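PDB 4ZXO: glycosyl hydrolase family 26 from Bacteroides ovatus, which probably hydrolyses internal beta-1,4-mannosidic linkages of galactomannan as a beta-mannanase, within a galactomannan-degrading system of this gut bacterium. Local coordinates for residues K25-Y37 with V50-D64. Sequence-based numbering, arbitrary orientation.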
ATOM      1  N   LYS A  25      -2.396 -17.337  -9.693  1.00 19.77           N
ATOM      2  CA  LYS A  25      -3.245 -16.370 -10.423  1.00 18.47           C
ATOM      3  C   LYS A  25      -2.454 -15.271 -11.107  1.00 17.70           C
ATOM      4  O   LYS A  25      -2.908 -14.720 -12.101  1.00 18.89           O
ATOM      5  CB  LYS A  25      -4.261 -15.710  -9.465  1.00 20.01           C
ATOM      6  CG  LYS A  25      -5.224 -16.678  -8.735  1.00 23.44           C
ATOM      7  CD  LYS A  25      -6.166 -17.381  -9.687  1.00 26.82           C
ATOM      8  CE  LYS A  25      -7.259 -16.453 -10.152  1.00 27.96           C
ATOM      9  NZ  LYS A  25      -8.283 -17.232 -10.984  1.00 29.70           N
ATOM     10  N   GLY A  26      -1.320 -14.883 -10.523  1.00 16.06           N
ATOM     11  CA  GLY A  26      -0.545 -13.778 -11.099  1.00 13.39           C
ATOM     12  C   GLY A  26      -0.451 -12.632 -10.108  1.00 12.31           C
ATOM     13  O   GLY A  26      -0.847 -12.773  -8.946  1.00 13.74           O
ATOM     14  N   ILE A  27       0.044 -11.511 -10.607  1.00 10.70           N
ATOM     15  CA  ILE A  27       0.399 -10.340  -9.798  1.00 10.86           C
ATOM     16  C   ILE A  27      -0.524  -9.183 -10.154  1.00 10.77           C
ATOM     17  O   ILE A  27      -0.481  -8.700 -11.282  1.00 11.68           O
ATOM     18  CB  ILE A  27       1.846  -9.895 -10.050  1.00 10.37           C
ATOM     19  CG1 ILE A  27       2.860 -11.032  -9.894  1.00 10.38           C
ATOM     20  CG2 ILE A  27       2.214  -8.767  -9.073  1.00 10.37           C
ATOM     21  CD1 ILE A  27       4.281 -10.673 -10.312  1.00 10.95           C
ATOM     22  N   LEU A  28      -1.357  -8.722  -9.223  1.00  8.70           N
ATOM     23  CA  LEU A  28      -2.172  -7.528  -9.514  1.00  9.40           C
ATOM     24  C   LEU A  28      -1.323  -6.324  -9.697  1.00  9.83           C
ATOM     25  O   LEU A  28      -0.422  -6.101  -8.912  1.00  9.70           O
ATOM     26  CB  LEU A  28      -3.164  -7.273  -8.367  1.00 10.41           C
ATOM     27  CG  LEU A  28      -4.237  -8.366  -8.167  1.00 11.86           C
ATOM     28  CD1 LEU A  28      -4.774  -8.325  -6.694  1.00 13.37           C
ATOM     29  CD2 LEU A  28      -5.354  -8.199  -9.181  1.00 11.22           C
ATOM     30  N   PHE A  29      -1.617  -5.517 -10.717  1.00  9.86           N
ATOM     31  CA  PHE A  29      -0.894  -4.276 -10.891  1.00  8.88           C
ATOM     32  C   PHE A  29      -1.599  -3.121 -10.212  1.00  8.15           C
ATOM     33  O   PHE A  29      -2.826  -2.975 -10.367  1.00  8.15           O
ATOM     34  CB  PHE A  29      -0.729  -3.942 -12.363  1.00 10.70           C
ATOM     35  CG  PHE A  29       0.130  -2.714 -12.580  1.00 10.71           C
ATOM     36  CD1 PHE A  29       1.523  -2.783 -12.415  1.00 11.29           C
ATOM     37  CD2 PHE A  29      -0.438  -1.487 -12.841  1.00 10.84           C
ATOM     38  CE1 PHE A  29       2.333  -1.622 -12.564  1.00 11.52           C
ATOM     39  CE2 PHE A  29       0.367  -0.342 -12.986  1.00 11.86           C
ATOM     40  CZ  PHE A  29       1.743  -0.408 -12.859  1.00 11.97           C
ATOM     41  N   GLY A  30      -0.817  -2.262  -9.530  1.00  8.09           N
ATOM     42  CA  GLY A  30      -1.348  -1.186  -8.733  1.00  9.24           C
ATOM     43  C   GLY A  30      -0.787   0.196  -9.058  1.00  8.65           C
ATOM     44  O   GLY A  30       0.359   0.326  -9.504  1.00  7.44           O
ATOM     45  N   HIS A  31      -1.575   1.223  -8.752  1.00  9.53           N
ATOM     46  CA  HIS A  31      -1.117   2.582  -8.879  1.00  9.47           C
ATOM     47  C   HIS A  31      -1.760   3.445  -7.784  1.00  9.85           C
ATOM     48  O   HIS A  31      -2.990   3.417  -7.590  1.00 10.24           O
ATOM     49  CB  HIS A  31      -1.500   3.101 -10.269  1.00 10.01           C
ATOM     50  CG  HIS A  31      -0.998   4.497 -10.569  1.00 10.26           C
ATOM     51  ND1 HIS A  31      -1.746   5.411 -11.290  1.00 10.85           N
ATOM     52  CD2 HIS A  31       0.173   5.115 -10.271  1.00 10.43           C
ATOM     53  CE1 HIS A  31      -1.060   6.540 -11.420  1.00 10.89           C
ATOM     54  NE2 HIS A  31       0.103   6.394 -10.785  1.00 10.88           N
ATOM     55  N   HIS A  32      -0.951   4.239  -7.113  1.00  9.56           N
ATOM     56  CA  HIS A  32      -1.426   5.179  -6.107  1.00  8.06           C
ATOM     57  C   HIS A  32      -2.155   6.372  -6.745  1.00  8.78           C
ATOM     58  O   HIS A  32      -1.737   6.930  -7.768  1.00 10.52           O
ATOM     59  CB  HIS A  32      -0.235   5.686  -5.247  1.00  8.24           C
ATOM     60  CG  HIS A  32      -0.658   6.396  -3.996  1.00  8.28           C
ATOM     61  ND1 HIS A  32      -1.049   5.725  -2.837  1.00  8.08           N
ATOM     62  CD2 HIS A  32      -0.777   7.725  -3.727  1.00  9.11           C
ATOM     63  CE1 HIS A  32      -1.382   6.619  -1.911  1.00  8.49           C
ATOM     64  NE2 HIS A  32      -1.201   7.841  -2.422  1.00  9.44           N
ATOM     65  N   ASP A  33      -3.273   6.714  -6.122  1.00  9.53           N
ATOM     66  CA  ASP A  33      -4.131   7.865  -6.488  1.00  9.83           C
ATOM     67  C   ASP A  33      -4.603   7.763  -7.951  1.00 11.01           C
ATOM     68  O   ASP A  33      -4.862   8.774  -8.599  1.00 10.64           O
ATOM     69  CB  ASP A  33      -3.388   9.188  -6.200  1.00  9.22           C
ATOM     70  CG  ASP A  33      -3.489   9.585  -4.740  1.00 10.00           C
ATOM     71  OD1 ASP A  33      -4.384   9.037  -4.051  1.00 11.61           O
ATOM     72  OD2 ASP A  33      -2.675  10.427  -4.291  1.00 10.67           O
ATOM     73  N   ASP A  34      -4.745   6.520  -8.441  1.00 10.34           N
ATOM     74  CA  ASP A  34      -4.906   6.313  -9.869  1.00 10.48           C
ATOM     75  C   ASP A  34      -6.128   7.010 -10.475  1.00 10.56           C
ATOM     76  O   ASP A  34      -6.042   7.597 -11.577  1.00 11.07           O
ATOM     77  CB  ASP A  34      -5.029   4.805 -10.146  1.00 10.93           C
ATOM     78  CG  ASP A  34      -5.056   4.519 -11.647  1.00 11.29           C
ATOM     79  OD1 ASP A  34      -4.025   4.776 -12.323  1.00 11.94           O
ATOM     80  OD2 ASP A  34      -6.111   4.088 -12.158  1.00 11.65           O
ATOM     81  N   THR A  35      -7.248   6.970  -9.758  1.00 10.50           N
ATOM     82  CA  THR A  35      -8.468   7.584 -10.251  1.00 11.20           C
ATOM     83  C   THR A  35      -8.763   8.931  -9.623  1.00 13.18           C
ATOM     84  O   THR A  35      -9.819   9.533  -9.901  1.00 15.78           O
ATOM     85  CB  THR A  35      -9.657   6.648 -10.016  1.00 12.36           C
ATOM     86  OG1 THR A  35      -9.552   6.111  -8.675  1.00 13.54           O
ATOM     87  CG2 THR A  35      -9.621   5.499 -11.019  1.00 13.41           C
ATOM     88  N   ALA A  36      -7.831   9.434  -8.816  1.00 12.86           N
ATOM     89  CA  ALA A  36      -7.994  10.771  -8.241  1.00 12.91           C
ATOM     90  C   ALA A  36      -7.418  11.876  -9.147  1.00 13.74           C
ATOM     91  O   ALA A  36      -8.005  12.959  -9.256  1.00 15.20           O
ATOM     92  CB  ALA A  36      -7.342  10.825  -6.865  1.00 11.72           C
ATOM     93  N   TYR A  37      -6.256  11.616  -9.752  1.00 13.20           N
ATOM     94  CA  TYR A  37      -5.612  12.627 -10.624  1.00 12.22           C
ATOM     95  C   TYR A  37      -4.460  11.956 -11.379  1.00 12.50           C
ATOM     96  O   TYR A  37      -4.133  10.797 -11.133  1.00 12.47           O
ATOM     97  CB  TYR A  37      -5.113  13.841  -9.787  1.00 11.86           C
ATOM     98  CG  TYR A  37      -4.166  13.417  -8.680  1.00 11.47           C
ATOM     99  CD1 TYR A  37      -2.857  13.022  -8.974  1.00 10.68           C
ATOM    100  CD2 TYR A  37      -4.590  13.388  -7.349  1.00 11.83           C
ATOM    101  CE1 TYR A  37      -1.973  12.629  -7.981  1.00 11.30           C
ATOM    102  CE2 TYR A  37      -3.723  13.002  -6.334  1.00 11.45           C
ATOM    103  CZ  TYR A  37      -2.426  12.586  -6.655  1.00 12.36           C
ATOM    104  OH  TYR A  37      -1.573  12.118  -5.668  1.00 13.27           O
ATOM    105  N   VAL A  50      -3.244   5.063 -15.948  1.00 13.63           N
ATOM    106  CA  VAL A  50      -3.022   3.662 -16.346  1.00 12.56           C
ATOM    107  C   VAL A  50      -4.011   3.182 -17.413  1.00 14.06           C
ATOM    108  O   VAL A  50      -3.603   2.659 -18.458  1.00 14.11           O
ATOM    109  CB  VAL A  50      -3.069   2.733 -15.096  1.00 10.60           C
ATOM    110  CG1 VAL A  50      -3.112   1.272 -15.498  1.00 10.62           C
ATOM    111  CG2 VAL A  50      -1.822   3.025 -14.258  1.00 11.35           C
ATOM    112  N   LYS A  51      -5.295   3.419 -17.193  1.00 13.63           N
ATOM    113  CA  LYS A  51      -6.273   3.019 -18.181  1.00 13.91           C
ATOM    114  C   LYS A  51      -6.087   3.788 -19.476  1.00 15.53           C
ATOM    115  O   LYS A  51      -6.223   3.223 -20.560  1.00 16.66           O
ATOM    116  CB  LYS A  51      -7.699   3.222 -17.612  1.00 14.93           C
ATOM    117  CG  LYS A  51      -8.828   2.721 -18.540  1.00 18.12           C
ATOM    118  CD  LYS A  51     -10.155   2.827 -17.835  1.00 21.85           C
ATOM    119  CE  LYS A  51     -11.340   2.483 -18.740  1.00 26.41           C
ATOM    120  NZ  LYS A  51     -11.777   3.717 -19.476  1.00 28.69           N
ATOM    121  N   SER A  52      -5.715   5.070 -19.392  1.00 15.44           N
ATOM    122  CA  SER A  52      -5.527   5.858 -20.628  1.00 16.94           C
ATOM    123  C   SER A  52      -4.422   5.275 -21.470  1.00 16.29           C
ATOM    124  O   SER A  52      -4.436   5.447 -22.697  1.00 17.72           O
ATOM    125  CB  SER A  52      -5.198   7.318 -20.310  1.00 17.83           C
ATOM    126  OG  SER A  52      -6.323   7.961 -19.788  1.00 18.51           O
ATOM    127  N   VAL A  53      -3.464   4.585 -20.837  1.00 15.48           N
ATOM    128  CA  VAL A  53      -2.379   3.979 -21.636  1.00 15.55           C
ATOM    129  C   VAL A  53      -2.688   2.563 -22.092  1.00 16.83           C
ATOM    130  O   VAL A  53      -2.574   2.238 -23.275  1.00 18.47           O
ATOM    131  CB  VAL A  53      -1.041   3.987 -20.871  1.00 14.57           C
ATOM    132  CG1 VAL A  53       0.060   3.143 -21.587  1.00 14.99           C
ATOM    133  CG2 VAL A  53      -0.593   5.407 -20.675  1.00 15.78           C
ATOM    134  N   CYS A  54      -3.105   1.706 -21.180  1.00 17.27           N
ATOM    135  CA  CYS A  54      -3.260   0.304 -21.532  1.00 17.06           C
ATOM    136  C   CYS A  54      -4.711  -0.152 -21.704  1.00 17.53           C
ATOM    137  O   CYS A  54      -4.901  -1.270 -22.171  1.00 17.98           O
ATOM    138  CB  CYS A  54      -2.590  -0.608 -20.488  1.00 18.10           C
ATOM    139  SG  CYS A  54      -3.543  -0.797 -18.907  1.00 18.02           S
ATOM    140  N   GLY A  55      -5.699   0.673 -21.345  1.00 16.60           N
ATOM    141  CA  GLY A  55      -7.084   0.346 -21.600  1.00 16.01           C
ATOM    142  C   GLY A  55      -7.807  -0.338 -20.466  1.00 16.09           C
ATOM    143  O   GLY A  55      -9.009  -0.592 -20.586  1.00 17.58           O
ATOM    144  N   ALA A  56      -7.114  -0.674 -19.379  1.00 14.16           N
ATOM    145  CA  ALA A  56      -7.828  -1.224 -18.223  1.00 13.81           C
ATOM    146  C   ALA A  56      -7.408  -0.522 -16.953  1.00 12.70           C
ATOM    147  O   ALA A  56      -6.269  -0.070 -16.817  1.00 13.07           O
ATOM    148  CB  ALA A  56      -7.557  -2.682 -18.062  1.00 13.98           C
ATOM    149  N   TYR A  57      -8.319  -0.507 -15.997  1.00 12.49           N
ATOM    150  CA  TYR A  57      -7.951  -0.035 -14.666  1.00 13.30           C
ATOM    151  C   TYR A  57      -6.949  -0.999 -13.967  1.00 12.46           C
ATOM    152  O   TYR A  57      -7.000  -2.220 -14.155  1.00 14.62           O
ATOM    153  CB  TYR A  57      -9.182   0.110 -13.789  1.00 13.44           C
ATOM    154  CG  TYR A  57     -10.098   1.219 -14.164  1.00 15.69           C
ATOM    155  CD1 TYR A  57      -9.740   2.551 -13.945  1.00 15.78           C
ATOM    156  CD2 TYR A  57     -11.333   0.947 -14.755  1.00 16.68           C
ATOM    157  CE1 TYR A  57     -10.625   3.600 -14.263  1.00 16.45           C
ATOM    158  CE2 TYR A  57     -12.205   1.982 -15.094  1.00 18.03           C
ATOM    159  CZ  TYR A  57     -11.854   3.288 -14.826  1.00 18.14           C
ATOM    160  OH  TYR A  57     -12.723   4.283 -15.184  1.00 20.09           O
ATOM    161  N   PRO A  58      -6.031  -0.459 -13.141  1.00 11.79           N
ATOM    162  CA  PRO A  58      -5.119  -1.326 -12.388  1.00 10.87           C
ATOM    163  C   PRO A  58      -5.926  -2.218 -11.398  1.00 11.06           C
ATOM    164  O   PRO A  58      -6.981  -1.828 -10.888  1.00 11.08           O
ATOM    165  CB  PRO A  58      -4.209  -0.337 -11.669  1.00 11.62           C
ATOM    166  CG  PRO A  58      -5.005   0.894 -11.557  1.00 12.03           C
ATOM    167  CD  PRO A  58      -5.824   0.964 -12.821  1.00 11.41           C
ATOM    168  N   GLY A  59      -5.426  -3.422 -11.171  1.00  9.72           N
ATOM    169  CA  GLY A  59      -6.058  -4.342 -10.246  1.00  8.97           C
ATOM    170  C   GLY A  59      -6.071  -3.819  -8.816  1.00  9.17           C
ATOM    171  O   GLY A  59      -6.931  -4.189  -8.019  1.00 10.44           O
ATOM    172  N   VAL A  60      -5.096  -2.976  -8.469  1.00  9.25           N
ATOM    173  CA  VAL A  60      -5.036  -2.350  -7.133  1.00  8.10           C
ATOM    174  C   VAL A  60      -4.984  -0.844  -7.286  1.00  7.83           C
ATOM    175  O   VAL A  60      -4.261  -0.313  -8.149  1.00  9.51           O
ATOM    176  CB  VAL A  60      -3.775  -2.765  -6.376  1.00  8.48           C
ATOM    177  CG1 VAL A  60      -3.734  -2.101  -4.990  1.00  9.06           C
ATOM    178  CG2 VAL A  60      -3.662  -4.305  -6.225  1.00  9.16           C
ATOM    179  N   MET A  61      -5.721  -0.150  -6.434  1.00  7.25           N
ATOM    180  CA  MET A  61      -5.555   1.299  -6.296  1.00  7.15           C
ATOM    181  C   MET A  61      -5.273   1.597  -4.860  1.00  7.61           C
ATOM    182  O   MET A  61      -5.829   0.941  -3.971  1.00  9.42           O
ATOM    183  CB  MET A  61      -6.812   2.033  -6.727  1.00  8.11           C
ATOM    184  CG  MET A  61      -7.004   1.948  -8.226  1.00 10.10           C
ATOM    185  SD  MET A  61      -8.554   2.710  -8.727  1.00 11.80           S
ATOM    186  CE  MET A  61      -8.603   2.176 -10.451  1.00 12.91           C
ATOM    187  N   SER A  62      -4.353   2.524  -4.618  1.00  7.05           N
ATOM    188  CA  SER A  62      -4.113   2.943  -3.226  1.00  6.38           C
ATOM    189  C   SER A  62      -4.336   4.427  -3.103  1.00  6.60           C
ATOM    190  O   SER A  62      -4.246   5.197  -4.072  1.00  8.47           O
ATOM    191  CB  SER A  62      -2.676   2.553  -2.738  1.00  9.43           C
ATOM    192  OG  SER A  62      -1.672   3.111  -3.560  1.00  9.88           O
ATOM    193  N   PHE A  63      -4.601   4.829  -1.875  1.00  6.17           N
ATOM    194  CA  PHE A  63      -4.831   6.225  -1.545  1.00  6.25           C
ATOM    195  C   PHE A  63      -4.260   6.447  -0.158  1.00  6.30           C
ATOM    196  O   PHE A  63      -3.920   5.483   0.523  1.00  7.11           O
ATOM    197  CB  PHE A  63      -6.336   6.601  -1.587  1.00  7.96           C
ATOM    198  CG  PHE A  63      -7.039   6.195  -2.873  1.00  8.56           C
ATOM    199  CD1 PHE A  63      -7.038   7.041  -3.997  1.00  9.68           C
ATOM    200  CD2 PHE A  63      -7.664   4.961  -2.953  1.00  9.47           C
ATOM    201  CE1 PHE A  63      -7.654   6.646  -5.155  1.00 10.33           C
ATOM    202  CE2 PHE A  63      -8.321   4.539  -4.114  1.00 10.64           C
ATOM    203  CZ  PHE A  63      -8.306   5.386  -5.232  1.00 10.99           C
ATOM    204  N   ASP A  64      -4.181   7.700   0.277  1.00  7.14           N
ATOM    205  CA  ASP A  64      -3.559   7.991   1.586  1.00  7.12           C
ATOM    206  C   ASP A  64      -4.530   8.677   2.502  1.00  7.11           C
ATOM    207  O   ASP A  64      -5.324   9.518   2.074  1.00  9.10           O
ATOM    208  CB  ASP A  64      -2.310   8.841   1.389  1.00  7.62           C
ATOM    209  CG  ASP A  64      -1.316   8.686   2.553  1.00  8.85           C
ATOM    210  OD1 ASP A  64      -0.433   7.807   2.434  1.00 11.35           O
ATOM    211  OD2 ASP A  64      -1.471   9.345   3.614  1.00  7.83           O
TER
HETATM  212  O   HOH W   1      -4.496   9.845  -1.512  1.00 10.15           O
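Strands 27-32 and 60-64 pair side by side in the parallel sheet of the TIM barrel expected of family 26 glycoside hydrolases, G30 facing V60, H31 facing M61 and H32 facing S62. The axes of the two strand segments cross at -26°. Backbone hydrogen bonds run from V60 N to F29 O, from H31 N to V60 O and, weakly, from S62 N to H31 O; beyond the last bridge D33 N donates to S62 O over 2.7 Å. G30 lets the strands draw close, its CA lying 3.1 Å from V60 O in a CA-H...O contact.

Side-chain hydrogen bonds form on both faces of the pair. On the face carrying H32 and S62, S62 OG sits between its own backbone N and carbonyl carbon (chi1 58°), which brings it to H32 ND1 at 2.8 Å, a hydrogen bond that either partner could donate. On the side of H31 and M61, D34 reaches back from the turn after strand 27-32: OD1 accepts from H31 ND1 through its anti lone pair, in the imidazole plane, and OD2 is bonded to S48 OG.

Among the apolar and ring contacts, L28 CB meets V60 CG2 at 3.7 Å, both side chains touching Y297 of strand 295-300, which also pairs with strand 27-32. S62 O lies over one face of the H32 imidazole, which also stacks with W301. On the side of H31 and M61, V50 of helix 49-54 and P58, just before strand 60-64, join the packing. V50 CG2 lies at the edge of the F29 ring, near its plane, and also touches the H31 imidazole, while P58 CD rests against D34 OD2. M61, extended beyond CG, puts CE 3.5 Å from CG2 of T35 in the loop after the turn.

At the C-terminal end of the strands, D33 OD1 passes 3.3 Å from F63 CD1, carboxylate and ring planes 40° apart, and takes a hydrogen bond from a water that accepts one from D64 N at 2.8 Å.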